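Local atomic coordinates of beta-galactosidase/beta-glucuronidase (Faecalibacterium prausnitzii L2-6, PDB entry 6MVF), a protein that binds flavin mononucleotide and, as a family 2 glycoside hydrolase of a gut bacterium, probably hydrolyses beta-glucuronides. Residues G64-T69 against F153-G158; V212-E217 against D232-S237; P295-S300 against A573-D578; D415-C420 against R445-E450; F456-G461 against G488-I493. All coordinates share one frame; numbering follows the deposited sequence.

The contacts follow the chain from its N-terminal sugar-binding domain to the end of the TIM barrel. Contact 1 joins two loops of the sugar-binding domain. Contact 2 lies between the two sheets of the next beta domain and is near the flavin mononucleotide. Its centre is about 44 Å from that of contact 1. Contacts 3, 4 and 5 belong to the barrel. Contact 3 joins the first parallel barrel strand to the helix after the last one. The segments of contacts 4 and 5 all fall between these two in sequence. Contacts 2 and 5 are farthest apart, about 52 Å between centres. No two contacts touch; three of them are spread round the one barrel.

Contact 1. Residues G64-T69 against F153-G158; sequences GSYLRT and FTFYGG
Tyr66 reaches from its loop to Thr154 and Phe155 and meets them with its ring face and its hydroxyl. Its CG stands between the backbone N and the carbonyl carbon (chi1 63°). This turn carries the ring across to the second loop. Thr154 CG2 sits straight above the ring centre, 3.7 Å from the Tyr66 centroid, as a CH-pi contact. The same methyl also lies over a face of the Tyr156 ring. Thr154 OG1 is turned to Gly59 O, its hydrogen-bond partner.

The hydroxyl of Tyr66 accepts a bond from the backbone: Phe155 N to Tyr66 OH is 3.2 Å, with an N-H...O angle of 155°. A water 3.0 Å from Tyr66 OH donates a hydrogen bond to Phe153 O, and its oxygen lies over the Phe155 ring.

Arg68 bends at chi3 (56°) and brings NH2 to the edge of the Phe155 ring, 3.6 Å from Phe155 CD2. That carbon lies over one guanidinium face, and the planes are nearly perpendicular. Arg68 NH2 is hydrogen-bonded to Asn140 O.

Both loops belong to the sugar-binding domain. The N-H of the buried Phe155 is satisfied by a side-chain hydroxyl, so the two irregular loops are tied together without strand pairing.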
# COMPACT_ATOMS: atom_id res chain seq x y z
N GLY A 64 10.41 4.40 41.68
CA GLY A 64 9.83 4.74 42.97
C GLY A 64 8.83 5.88 42.90
O GLY A 64 7.94 6.00 43.75
N SER A 65 8.99 6.72 41.88
CA SER A 65 8.15 7.89 41.67
C SER A 65 7.99 8.07 40.16
O SER A 65 8.34 7.18 39.38
CB SER A 65 8.80 9.10 42.36
OG SER A 65 8.02 10.28 42.21
N TYR A 66 7.43 9.21 39.75
CA TYR A 66 7.49 9.68 38.36
C TYR A 66 7.37 11.19 38.35
O TYR A 66 6.69 11.78 39.19
CB TYR A 66 6.39 9.06 37.47
CG TYR A 66 4.95 9.37 37.84
CD1 TYR A 66 4.27 8.64 38.81
CD2 TYR A 66 4.24 10.37 37.18
CE1 TYR A 66 2.94 8.91 39.13
CE2 TYR A 66 2.91 10.65 37.50
CZ TYR A 66 2.27 9.91 38.48
OH TYR A 66 0.96 10.18 38.78
N LEU A 67 8.04 11.82 37.38
CA LEU A 67 8.14 13.28 37.37
C LEU A 67 6.77 13.90 37.14
O LEU A 67 6.20 13.78 36.04
CB LEU A 67 9.14 13.74 36.31
CG LEU A 67 9.21 15.25 36.00
CD1 LEU A 67 9.62 16.09 37.21
CD2 LEU A 67 10.14 15.51 34.81
N ARG A 68 6.22 14.55 38.16
CA ARG A 68 5.03 15.37 38.02
C ARG A 68 5.46 16.83 38.10
O ARG A 68 6.16 17.22 39.04
CB ARG A 68 3.98 15.04 39.08
CG ARG A 68 3.68 13.53 39.18
CD ARG A 68 2.58 13.23 40.19
NE ARG A 68 1.38 13.97 39.83
CZ ARG A 68 0.19 13.81 40.39
NH1 ARG A 68 0.03 12.91 41.36
NH2 ARG A 68 -0.84 14.55 39.97
N THR A 69 5.06 17.63 37.10
CA THR A 69 5.58 18.98 36.93
C THR A 69 4.97 19.67 35.71
O THR A 69 4.04 19.15 35.10
CB THR A 69 7.10 18.98 36.78
OG1 THR A 69 7.61 20.31 36.91
CG2 THR A 69 7.51 18.40 35.40
N PHE A 153 -2.83 3.94 39.14
CA PHE A 153 -2.29 4.02 37.78
C PHE A 153 -1.61 5.37 37.61
O PHE A 153 -2.00 6.36 38.23
CB PHE A 153 -3.35 3.80 36.67
CG PHE A 153 -4.35 4.93 36.50
CD1 PHE A 153 -5.50 4.98 37.27
CD2 PHE A 153 -4.15 5.90 35.53
CE1 PHE A 153 -6.44 6.01 37.09
CE2 PHE A 153 -5.08 6.94 35.35
CZ PHE A 153 -6.23 6.99 36.14
N THR A 154 -0.60 5.37 36.76
CA THR A 154 0.24 6.54 36.53
C THR A 154 -0.50 7.63 35.74
O THR A 154 -1.22 7.35 34.77
CB THR A 154 1.51 6.09 35.80
OG1 THR A 154 2.14 5.07 36.57
CG2 THR A 154 2.48 7.25 35.61
N PHE A 155 -0.31 8.88 36.16
CA PHE A 155 -0.84 10.06 35.47
C PHE A 155 0.23 10.57 34.52
O PHE A 155 0.90 11.57 34.78
CB PHE A 155 -1.24 11.16 36.45
CG PHE A 155 -2.13 10.71 37.56
CD1 PHE A 155 -2.87 9.53 37.47
CD2 PHE A 155 -2.24 11.48 38.70
CE1 PHE A 155 -3.69 9.13 38.51
CE2 PHE A 155 -3.04 11.08 39.73
CZ PHE A 155 -3.77 9.91 39.64
N TYR A 156 0.39 9.88 33.40
CA TYR A 156 1.37 10.27 32.40
C TYR A 156 1.13 11.70 31.94
O TYR A 156 0.03 12.03 31.50
CB TYR A 156 1.30 9.31 31.21
CG TYR A 156 1.49 7.85 31.53
CD1 TYR A 156 2.77 7.31 31.72
CD2 TYR A 156 0.39 6.99 31.62
CE1 TYR A 156 2.94 5.96 32.00
CE2 TYR A 156 0.56 5.64 31.90
CZ TYR A 156 1.83 5.13 32.08
OH TYR A 156 1.99 3.80 32.34
N GLY A 157 2.15 12.55 32.05
CA GLY A 157 2.00 13.94 31.66
C GLY A 157 2.29 14.15 30.19
O GLY A 157 3.04 13.41 29.57
N GLY A 158 1.67 15.18 29.62
CA GLY A 158 2.06 15.62 28.30
C GLY A 158 0.99 15.55 27.23
O GLY A 158 -0.21 15.39 27.52
O HOH W 1 -0.39 8.00 40.41

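Contact 2. Residues V212-E217 against D232-S237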
# COMPACT_ATOMS: atom_id res chain seq x y z
N VAL A 212 -27.88 22.71 5.07
CA VAL A 212 -27.19 21.50 5.49
C VAL A 212 -27.81 20.31 4.74
O VAL A 212 -29.00 20.02 4.91
CB VAL A 212 -27.25 21.30 7.01
CG1 VAL A 212 -26.65 19.95 7.40
CG2 VAL A 212 -26.52 22.44 7.73
N MET A 213 -27.00 19.65 3.91
CA MET A 213 -27.44 18.50 3.13
C MET A 213 -26.92 17.25 3.82
O MET A 213 -25.71 17.04 3.92
CB MET A 213 -26.96 18.58 1.69
CG MET A 213 -27.36 19.87 0.98
SD MET A 213 -26.87 19.89 -0.77
CE MET A 213 -25.17 19.33 -0.61
N TYR A 214 -27.85 16.44 4.33
CA TYR A 214 -27.54 15.22 5.05
C TYR A 214 -27.62 14.03 4.11
O TYR A 214 -28.58 13.91 3.34
CB TYR A 214 -28.53 15.00 6.18
CG TYR A 214 -28.49 16.01 7.30
CD1 TYR A 214 -27.40 16.07 8.15
CD2 TYR A 214 -29.56 16.86 7.54
CE1 TYR A 214 -27.37 16.96 9.19
CE2 TYR A 214 -29.53 17.77 8.58
CZ TYR A 214 -28.44 17.80 9.41
OH TYR A 214 -28.38 18.69 10.45
N SER A 215 -26.64 13.15 4.18
CA SER A 215 -26.61 11.94 3.38
C SER A 215 -26.21 10.77 4.26
O SER A 215 -25.28 10.89 5.07
CB SER A 215 -25.64 12.10 2.21
OG SER A 215 -25.36 10.85 1.60
N ILE A 216 -26.90 9.65 4.13
CA ILE A 216 -26.61 8.44 4.92
C ILE A 216 -26.12 7.36 3.96
O ILE A 216 -26.82 7.00 3.01
CB ILE A 216 -27.83 7.97 5.72
CG1 ILE A 216 -28.23 9.00 6.78
CG2 ILE A 216 -27.51 6.66 6.42
CD1 ILE A 216 -29.52 8.70 7.48
N GLU A 217 -24.92 6.83 4.23
CA GLU A 217 -24.30 5.78 3.42
C GLU A 217 -24.34 4.47 4.19
O GLU A 217 -24.09 4.44 5.40
CB GLU A 217 -22.86 6.16 3.06
CG GLU A 217 -22.78 7.38 2.15
CD GLU A 217 -21.38 7.99 2.05
OE1 GLU A 217 -20.47 7.60 2.82
OE2 GLU A 217 -21.20 8.88 1.18
N ASP A 232 -29.86 27.18 9.94
CA ASP A 232 -30.17 27.69 11.28
C ASP A 232 -31.31 26.92 11.93
O ASP A 232 -31.97 27.42 12.86
CB ASP A 232 -30.51 29.18 11.21
CG ASP A 232 -31.84 29.45 10.49
OD1 ASP A 232 -32.45 28.51 9.89
OD2 ASP A 232 -32.29 30.61 10.53
N ASN A 233 -31.58 25.72 11.43
CA ASN A 233 -32.74 24.93 11.80
C ASN A 233 -32.48 23.52 11.30
O ASN A 233 -33.15 23.04 10.38
CB ASN A 233 -34.01 25.52 11.18
CG ASN A 233 -35.23 24.77 11.60
OD1 ASN A 233 -35.25 24.16 12.67
ND2 ASN A 233 -36.25 24.79 10.76
N THR A 234 -31.49 22.85 11.90
CA THR A 234 -30.84 21.73 11.24
C THR A 234 -31.40 20.38 11.65
O THR A 234 -31.09 19.38 11.01
CB THR A 234 -29.33 21.77 11.52
OG1 THR A 234 -29.08 21.37 12.87
CG2 THR A 234 -28.78 23.18 11.29
N ALA A 235 -32.22 20.32 12.68
CA ALA A 235 -32.70 19.03 13.17
C ALA A 235 -33.64 18.39 12.15
O ALA A 235 -34.51 19.05 11.57
CB ALA A 235 -33.40 19.20 14.51
N ILE A 236 -33.46 17.09 11.94
CA ILE A 236 -34.27 16.34 10.99
C ILE A 236 -34.19 14.88 11.40
O ILE A 236 -33.23 14.46 12.04
CB ILE A 236 -33.77 16.54 9.53
CG1 ILE A 236 -34.78 15.98 8.54
CG2 ILE A 236 -32.44 15.85 9.32
CD1 ILE A 236 -35.95 16.87 8.32
N SER A 237 -35.21 14.11 11.04
CA SER A 237 -35.19 12.67 11.25
C SER A 237 -35.23 11.98 9.89
O SER A 237 -36.14 12.24 9.09
CB SER A 237 -36.37 12.25 12.11
OG SER A 237 -36.52 10.85 12.05
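Tyr214 and Thr234 share the hydrogen bond of this contact. Tyr214 OH donates to the backbone oxygen Thr234 O at 2.9 Å. The hydroxyl approaches from above the carbonyl plane, 41° out of it. Thr234 CB is also close, 3.4 Å from Tyr214 OH. The tyrosine and threonine side chains cross at about a right angle. Lower on the ring, Tyr214 CD2 packs 3.5 Å from Ile236 CG2. These two run past each other in opposite directions. Ile236 CG1 lies anti to the backbone N (chi1 -169°), which leaves CG2 as the branch that meets the ring. Val212 CG2 adds a looser contact with Thr234 CG2 at 4.3 Å.

The setting is a beta sandwich, the immunoglobulin-like domain expected of family 2 glycosidases. Strand 211-217 lies in one sheet; segment 232-237 runs from a loop into strand 236-240 of the other. Tyr214 therefore spans the core between them. A phenylalanine in its place would probably leave Thr234 O and Ser201 OG without this hydroxyl partner.

In the next shell, Val212 CG1 lies over one face of the Tyr214 ring, toward its rim. Ser201 links both polar groups: its OG is bonded to Tyr214 OH and its O to Thr234 OG1. Strand 195-204, which carries Ser201, also carries the flavin-binding Phe202. The Thr234 side chain is about 6 Å from that of Phe202 and about 9 Å from the bound flavin mononucleotide. Beyond the domain, Ile236 packs on Phe635 of the second subunit, and Ser237 O is bonded to Thr650 OG1 of that subunit.

Contact 3. Residues P295-S300 against A573-D578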
# COMPACT_ATOMS: atom_id res chain seq x y z
N PRO A 295 -25.43 -12.26 27.48
CA PRO A 295 -24.64 -11.88 28.66
C PRO A 295 -23.33 -11.22 28.23
O PRO A 295 -22.66 -11.68 27.30
CB PRO A 295 -24.40 -13.22 29.37
CG PRO A 295 -25.55 -14.09 28.94
CD PRO A 295 -25.81 -13.69 27.50
N LEU A 296 -23.01 -10.09 28.88
CA LEU A 296 -21.77 -9.35 28.62
C LEU A 296 -20.63 -9.95 29.43
O LEU A 296 -20.64 -9.91 30.67
CB LEU A 296 -21.95 -7.87 28.96
CG LEU A 296 -22.88 -7.08 28.04
CD1 LEU A 296 -22.64 -5.60 28.20
CD2 LEU A 296 -22.73 -7.51 26.56
N ARG A 297 -19.63 -10.51 28.75
CA ARG A 297 -18.48 -11.14 29.39
C ARG A 297 -17.21 -10.58 28.76
O ARG A 297 -16.91 -10.84 27.59
CB ARG A 297 -18.55 -12.67 29.24
CG ARG A 297 -19.83 -13.31 29.82
CD ARG A 297 -19.98 -12.99 31.33
NE ARG A 297 -21.13 -13.63 31.97
CZ ARG A 297 -22.21 -12.98 32.41
NH1 ARG A 297 -22.31 -11.66 32.29
NH2 ARG A 297 -23.20 -13.65 32.97
N GLY A 298 -16.47 -9.79 29.53
CA GLY A 298 -15.32 -9.13 28.96
C GLY A 298 -14.26 -8.66 29.93
O GLY A 298 -13.97 -9.33 30.93
N VAL A 299 -13.65 -7.51 29.62
CA VAL A 299 -12.40 -7.09 30.25
C VAL A 299 -12.41 -5.57 30.37
O VAL A 299 -13.20 -4.87 29.74
CB VAL A 299 -11.16 -7.58 29.46
CG1 VAL A 299 -11.19 -9.07 29.26
CG2 VAL A 299 -11.08 -6.92 28.10
N SER A 300 -11.51 -5.06 31.20
CA SER A 300 -11.16 -3.65 31.23
C SER A 300 -9.83 -3.47 30.52
O SER A 300 -9.08 -4.43 30.33
CB SER A 300 -11.08 -3.13 32.66
OG SER A 300 -12.36 -3.19 33.28
N ALA A 573 -11.24 -20.29 25.98
CA ALA A 573 -12.05 -21.51 25.94
C ALA A 573 -13.50 -21.26 26.38
O ALA A 573 -14.42 -21.89 25.85
CB ALA A 573 -11.39 -22.61 26.79
N TYR A 574 -13.73 -20.33 27.31
CA TYR A 574 -15.10 -20.11 27.79
C TYR A 574 -15.90 -19.20 26.88
O TYR A 574 -17.13 -19.26 26.90
CB TYR A 574 -15.09 -19.52 29.20
CG TYR A 574 -15.18 -20.55 30.32
CD1 TYR A 574 -14.04 -21.17 30.84
CD2 TYR A 574 -16.42 -20.88 30.86
CE1 TYR A 574 -14.13 -22.10 31.87
CE2 TYR A 574 -16.52 -21.81 31.88
CZ TYR A 574 -15.38 -22.42 32.38
OH TYR A 574 -15.52 -23.34 33.39
N TRP A 575 -15.25 -18.37 26.06
CA TRP A 575 -15.90 -17.32 25.28
C TRP A 575 -15.77 -17.50 23.78
O TRP A 575 -16.74 -17.26 23.06
CB TRP A 575 -15.32 -15.95 25.65
CG TRP A 575 -15.55 -15.51 27.05
CD1 TRP A 575 -16.40 -16.06 27.98
CD2 TRP A 575 -14.89 -14.42 27.71
NE1 TRP A 575 -16.32 -15.37 29.17
CE2 TRP A 575 -15.40 -14.36 29.03
CE3 TRP A 575 -13.92 -13.50 27.32
CZ2 TRP A 575 -14.99 -13.41 29.94
CZ3 TRP A 575 -13.50 -12.57 28.23
CH2 TRP A 575 -14.03 -12.53 29.53
N ALA A 576 -14.59 -17.87 23.28
CA ALA A 576 -14.33 -17.84 21.84
C ALA A 576 -15.05 -19.00 21.16
O ALA A 576 -15.29 -20.06 21.75
CB ALA A 576 -12.83 -17.91 21.52
N LYS A 577 -15.39 -18.78 19.89
CA LYS A 577 -16.04 -19.82 19.11
C LYS A 577 -15.08 -20.58 18.20
O LYS A 577 -15.31 -21.76 17.94
CB LYS A 577 -17.19 -19.23 18.29
CG LYS A 577 -18.36 -18.72 19.16
CD LYS A 577 -18.68 -19.68 20.31
CE LYS A 577 -19.60 -19.05 21.36
NZ LYS A 577 -21.05 -19.05 20.97
N ASP A 578 -14.01 -19.94 17.72
CA ASP A 578 -13.04 -20.65 16.90
C ASP A 578 -12.45 -21.79 17.73
O ASP A 578 -12.10 -21.57 18.90
CB ASP A 578 -11.93 -19.73 16.39
CG ASP A 578 -12.39 -18.78 15.26
OD1 ASP A 578 -13.56 -18.83 14.83
OD2 ASP A 578 -11.55 -17.97 14.79
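Trp575 lies with one face against Arg297 and reaches on to Gly298 and Val299. Apolar packing makes up most of the contact. Arg297 CB sits above the face of the indole toward its rim, 3.5 Å from Trp575 NE1. The main chain of Arg297 continues over the same face, across the six-membered ring, where Arg297 C is 3.8 Å from Trp575 CZ2. At the far end Val299 CG1 meets the ring edge, 4.3 Å from Trp575 CZ3. Gly298 makes a backbone contact instead: Gly298 O, oblique to the ring, is 3.5 Å from Trp575 CH2.

Strand 292-300 is the first parallel strand of the TIM barrel and pairs with strands 331-334 and 529-532. Helix 566-575 follows the last barrel strand and several short strands, so the contact sets the final barrel helix against the first strand. Trp575, at the end of this helix, also packs on Leu327 of helix 314-327 and meets the ring of Tyr571. Cutting the indole back to an alanine is likely to open a gap over Arg297 CB and leave the helix end without its main contact to the strand.

The hydrogen bonds belong to the arginine. Its chain bends at chi2 (-59°), which turns the guanidinium from the indole toward its own strand. Arg297 NH1 donates to Leu296 O at 2.9 Å, with an N-H...O angle of 160°, from above the carbonyl plane. NH1 also bonds Ile527 O, and NH2 bonds Phe521 O, so three carbonyl oxygens hold the group. Pro295 CB lies over the centre of one guanidinium face.

Contact 4. Residues D415-C420 against R445-E450; sequences DLQKLC and RITDVE
Gln417 and Thr447 mark the closest approach of the two backbones, 6.5 Å between their CA atoms. The 415-420 segment is regular helix, with Leu419 N bonded to Asp415 O at 2.9 Å. Segment 445-450 is mostly an irregular loop. It is braced by its own bonds: Thr447 OG1 donates to Val449 O at 2.6 Å, and Arg445 N donates to Glu450 OE2 almost in line.

Gln417 carries the helix side of the contact. Its CG is anti to the backbone N (chi1 172°), and the chain then bends at chi2 (74°). This lays a face of the amide against Ile446 O, which sits over Gln417 CD at 3.3 Å. Nearer the helix, Gln417 CB touches Ile446 CG2 at 4.0 Å. The amide oxygen faces the threonine methyl, Gln417 OE1 to Thr447 CG2 being 3.6 Å. Gln417 NE2 comes near the aspartate, at 3.8 Å from Asp448 OD1, too far for a hydrogen bond. Amide and carboxylate planes are steeply inclined, at 79°.

Helix 407-423 is a TIM-barrel helix between strands 391-398 and 428-433, and the loop leads to the next strand, 450-453. Gln417 OE1 is bonded to Thr429 OG1, and Asp448 OD2 forms a salt bridge with Lys421. Helix and loop meet by van der Waals contact around a polar amide, and the bonding that fixes the amide oxygen comes from strand 428-433.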
# COMPACT_ATOMS: atom_id res chain seq x y z
N ASP A 415 -26.19 14.99 40.64
CA ASP A 415 -25.91 15.96 39.58
C ASP A 415 -25.43 15.26 38.31
O ASP A 415 -25.86 15.59 37.21
CB ASP A 415 -24.86 16.98 40.04
CG ASP A 415 -25.36 17.87 41.20
OD1 ASP A 415 -26.58 18.02 41.35
OD2 ASP A 415 -24.53 18.41 41.97
N LEU A 416 -24.54 14.27 38.47
CA LEU A 416 -24.00 13.54 37.32
C LEU A 416 -25.07 12.66 36.68
O LEU A 416 -25.14 12.56 35.45
CB LEU A 416 -22.80 12.69 37.76
CG LEU A 416 -21.46 13.43 37.89
CD1 LEU A 416 -20.45 12.63 38.72
CD2 LEU A 416 -20.92 13.75 36.50
N GLN A 417 -25.90 11.99 37.49
CA GLN A 417 -26.99 11.21 36.92
C GLN A 417 -27.93 12.11 36.13
O GLN A 417 -28.36 11.75 35.03
CB GLN A 417 -27.76 10.47 38.01
CG GLN A 417 -29.04 9.80 37.51
CD GLN A 417 -28.78 8.54 36.70
OE1 GLN A 417 -27.63 8.11 36.56
NE2 GLN A 417 -29.84 7.95 36.17
N LYS A 418 -28.21 13.31 36.66
CA LYS A 418 -29.11 14.23 35.97
C LYS A 418 -28.48 14.73 34.67
O LYS A 418 -29.19 14.91 33.67
CB LYS A 418 -29.47 15.39 36.89
CG LYS A 418 -30.59 16.26 36.33
CD LYS A 418 -30.51 17.72 36.78
CE LYS A 418 -31.73 18.52 36.28
NZ LYS A 418 -31.66 19.98 36.58
N LEU A 419 -27.16 14.93 34.66
CA LEU A 419 -26.50 15.43 33.46
C LEU A 419 -26.47 14.39 32.35
O LEU A 419 -26.66 14.72 31.17
CB LEU A 419 -25.08 15.88 33.80
CG LEU A 419 -24.28 16.41 32.61
CD1 LEU A 419 -24.94 17.65 32.10
CD2 LEU A 419 -22.84 16.66 33.02
N CYS A 420 -26.23 13.12 32.70
CA CYS A 420 -26.21 12.07 31.68
C CYS A 420 -27.57 11.91 31.02
O CYS A 420 -27.65 11.63 29.81
CB CYS A 420 -25.75 10.74 32.27
SG CYS A 420 -24.06 10.62 32.89
N ARG A 445 -29.13 2.65 43.64
CA ARG A 445 -30.34 3.14 42.98
C ARG A 445 -30.20 4.57 42.46
O ARG A 445 -31.20 5.20 42.11
CB ARG A 445 -31.56 3.01 43.92
CG ARG A 445 -31.59 1.64 44.55
CD ARG A 445 -32.84 1.26 45.30
NE ARG A 445 -32.86 -0.20 45.42
CZ ARG A 445 -32.12 -0.88 46.30
NH1 ARG A 445 -31.32 -0.22 47.12
NH2 ARG A 445 -32.16 -2.21 46.34
N ILE A 446 -28.97 5.10 42.38
CA ILE A 446 -28.76 6.37 41.70
C ILE A 446 -28.74 6.18 40.19
O ILE A 446 -29.40 6.90 39.44
CB ILE A 446 -27.47 7.05 42.19
CG1 ILE A 446 -27.55 7.46 43.65
CG2 ILE A 446 -27.14 8.26 41.32
CD1 ILE A 446 -26.32 8.20 44.14
N THR A 447 -27.96 5.20 39.73
CA THR A 447 -27.76 4.93 38.31
C THR A 447 -28.64 3.76 37.86
O THR A 447 -29.19 3.01 38.67
CB THR A 447 -26.28 4.66 38.02
OG1 THR A 447 -25.81 3.54 38.80
CG2 THR A 447 -25.42 5.90 38.35
N ASP A 448 -28.79 3.62 36.53
CA ASP A 448 -29.67 2.61 35.96
C ASP A 448 -29.19 1.19 36.26
O ASP A 448 -30.01 0.26 36.39
CB ASP A 448 -29.80 2.79 34.43
CG ASP A 448 -30.28 4.19 34.03
OD1 ASP A 448 -31.19 4.74 34.69
OD2 ASP A 448 -29.75 4.74 33.03
N VAL A 449 -27.88 0.98 36.32
CA VAL A 449 -27.28 -0.31 36.63
C VAL A 449 -26.09 -0.03 37.54
O VAL A 449 -25.73 1.13 37.78
CB VAL A 449 -26.87 -1.10 35.36
CG1 VAL A 449 -28.08 -1.39 34.47
CG2 VAL A 449 -25.80 -0.35 34.56
N GLU A 450 -25.50 -1.10 38.07
CA GLU A 450 -24.55 -0.98 39.17
C GLU A 450 -23.58 -2.15 39.14
O GLU A 450 -23.95 -3.26 38.76
CB GLU A 450 -25.24 -0.95 40.55
CG GLU A 450 -26.13 0.26 40.80
CD GLU A 450 -26.59 0.37 42.26
OE1 GLU A 450 -25.74 0.34 43.18
OE2 GLU A 450 -27.83 0.47 42.49

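Contact 5. Residues F456-G461 against G488-I493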
# COMPACT_ATOMS: atom_id res chain seq x y z
N PHE A 456 -12.22 -11.06 46.24
CA PHE A 456 -12.22 -12.21 47.12
C PHE A 456 -11.36 -13.31 46.52
O PHE A 456 -11.65 -13.82 45.43
CB PHE A 456 -13.64 -12.72 47.37
CG PHE A 456 -14.58 -11.65 47.84
CD1 PHE A 456 -14.35 -10.99 49.04
CD2 PHE A 456 -15.69 -11.31 47.09
CE1 PHE A 456 -15.19 -10.01 49.47
CE2 PHE A 456 -16.55 -10.35 47.51
CZ PHE A 456 -16.30 -9.69 48.71
N GLY A 457 -10.30 -13.68 47.24
CA GLY A 457 -9.30 -14.60 46.74
C GLY A 457 -7.97 -13.95 46.38
O GLY A 457 -7.04 -14.67 46.02
N TRP A 458 -7.86 -12.62 46.44
CA TRP A 458 -6.57 -11.97 46.18
C TRP A 458 -6.23 -10.92 47.24
O TRP A 458 -5.16 -11.01 47.85
CB TRP A 458 -6.52 -11.33 44.77
CG TRP A 458 -5.24 -10.61 44.65
CD1 TRP A 458 -5.05 -9.25 44.69
CD2 TRP A 458 -3.94 -11.20 44.62
NE1 TRP A 458 -3.70 -8.96 44.65
CE2 TRP A 458 -3.00 -10.14 44.60
CE3 TRP A 458 -3.47 -12.52 44.58
CZ2 TRP A 458 -1.62 -10.37 44.56
CZ3 TRP A 458 -2.11 -12.74 44.51
CH2 TRP A 458 -1.20 -11.68 44.51
N TYR A 459 -7.09 -9.91 47.48
CA TYR A 459 -6.84 -8.98 48.58
C TYR A 459 -7.35 -9.48 49.92
O TYR A 459 -7.02 -8.88 50.96
CB TYR A 459 -7.46 -7.61 48.31
CG TYR A 459 -6.78 -6.81 47.22
CD1 TYR A 459 -5.39 -6.65 47.18
CD2 TYR A 459 -7.53 -6.21 46.20
CE1 TYR A 459 -4.76 -5.91 46.16
CE2 TYR A 459 -6.92 -5.48 45.18
CZ TYR A 459 -5.54 -5.33 45.16
OH TYR A 459 -4.96 -4.59 44.15
N GLY A 460 -8.14 -10.54 49.94
CA GLY A 460 -8.66 -11.08 51.18
C GLY A 460 -9.65 -12.15 50.82
O GLY A 460 -10.09 -12.23 49.67
N GLY A 461 -10.01 -12.99 51.78
CA GLY A 461 -11.00 -14.01 51.51
C GLY A 461 -10.51 -15.15 50.62
O GLY A 461 -9.36 -15.23 50.20
N GLY A 488 -10.19 -9.94 39.74
CA GLY A 488 -8.94 -10.38 39.16
C GLY A 488 -7.93 -10.74 40.23
O GLY A 488 -8.23 -10.78 41.41
N CYS A 489 -6.71 -10.96 39.77
CA CYS A 489 -5.71 -11.60 40.61
C CYS A 489 -4.37 -11.43 39.92
O CYS A 489 -4.31 -11.41 38.69
CB CYS A 489 -6.09 -13.07 40.78
SG CYS A 489 -4.93 -14.08 41.58
N GLU A 490 -3.32 -11.23 40.70
CA GLU A 490 -2.02 -11.02 40.09
C GLU A 490 -1.47 -12.34 39.59
O GLU A 490 -1.73 -13.40 40.16
CB GLU A 490 -1.03 -10.40 41.07
CG GLU A 490 -1.52 -9.06 41.62
CD GLU A 490 -0.91 -7.89 40.89
OE1 GLU A 490 0.09 -8.15 40.17
OE2 GLU A 490 -1.42 -6.75 41.05
N GLY A 491 -0.71 -12.25 38.50
CA GLY A 491 0.01 -13.35 37.91
C GLY A 491 1.31 -12.83 37.34
O GLY A 491 1.32 -11.97 36.44
N ILE A 492 2.43 -13.31 37.87
CA ILE A 492 3.75 -12.92 37.43
C ILE A 492 4.40 -14.18 36.88
O ILE A 492 4.57 -15.16 37.62
CB ILE A 492 4.54 -12.27 38.58
CG1 ILE A 492 3.76 -11.03 39.03
CG2 ILE A 492 5.95 -11.93 38.16
CD1 ILE A 492 4.42 -10.18 40.08
N ILE A 493 4.68 -14.21 35.57
CA ILE A 493 4.78 -15.51 34.90
C ILE A 493 6.15 -16.17 35.05
O ILE A 493 6.38 -17.25 34.50
CB ILE A 493 4.39 -15.43 33.41
CG1 ILE A 493 5.15 -14.35 32.65
CG2 ILE A 493 2.91 -15.22 33.25
CD1 ILE A 493 4.71 -14.19 31.21
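Trp458 lies across the backbone of Gly488 and the side chains of Cys489 and Glu490. It leaves its loop with CG anti to the backbone N (chi1 175°), and this extends the indole over the second loop. CB comes first: Trp458 CB is 3.8 Å from Gly488 O. The next atom, CG, stands over Cys489 CA. Farther along the six-membered ring, Trp458 CE3 meets Cys489 SG at 3.7 Å. The sulfur approaches this ring obliquely, as a sulfur-aromatic contact.

Near the indole nitrogen, Trp458 NE1 has Glu490 CG at 3.7 Å. The glutamate methylenes then spread over the same ring face as Cys489 CA, with Glu490 CG nearest Trp458 CZ2. Glu490 CB makes a CH-pi contact, 4.0 Å from the centroid of the Trp458 six-membered ring and 29° off its normal. At the tip, Trp458 CH2 is 3.7 Å from Glu490 CB. Thus the aliphatic part of Glu490 does the packing. Its chain bends at chi2 before the carboxylate, which is tilted 38° from the indole plane.

The two loops follow barrel strands 450-453 and 482-487 and precede helices 466-476 and 507-522. Outside them, Tyr505 meets Trp458 edge-to-face and Lys503 makes a cation-pi contact. Cys489 also packs on Tyr509 and Tyr513 of helix 507-522. Farther along, Gly491 O and Ile493 N bond to Asn264 of the third subunit, so the 488-493 loop runs from the barrel strand to a subunit interface.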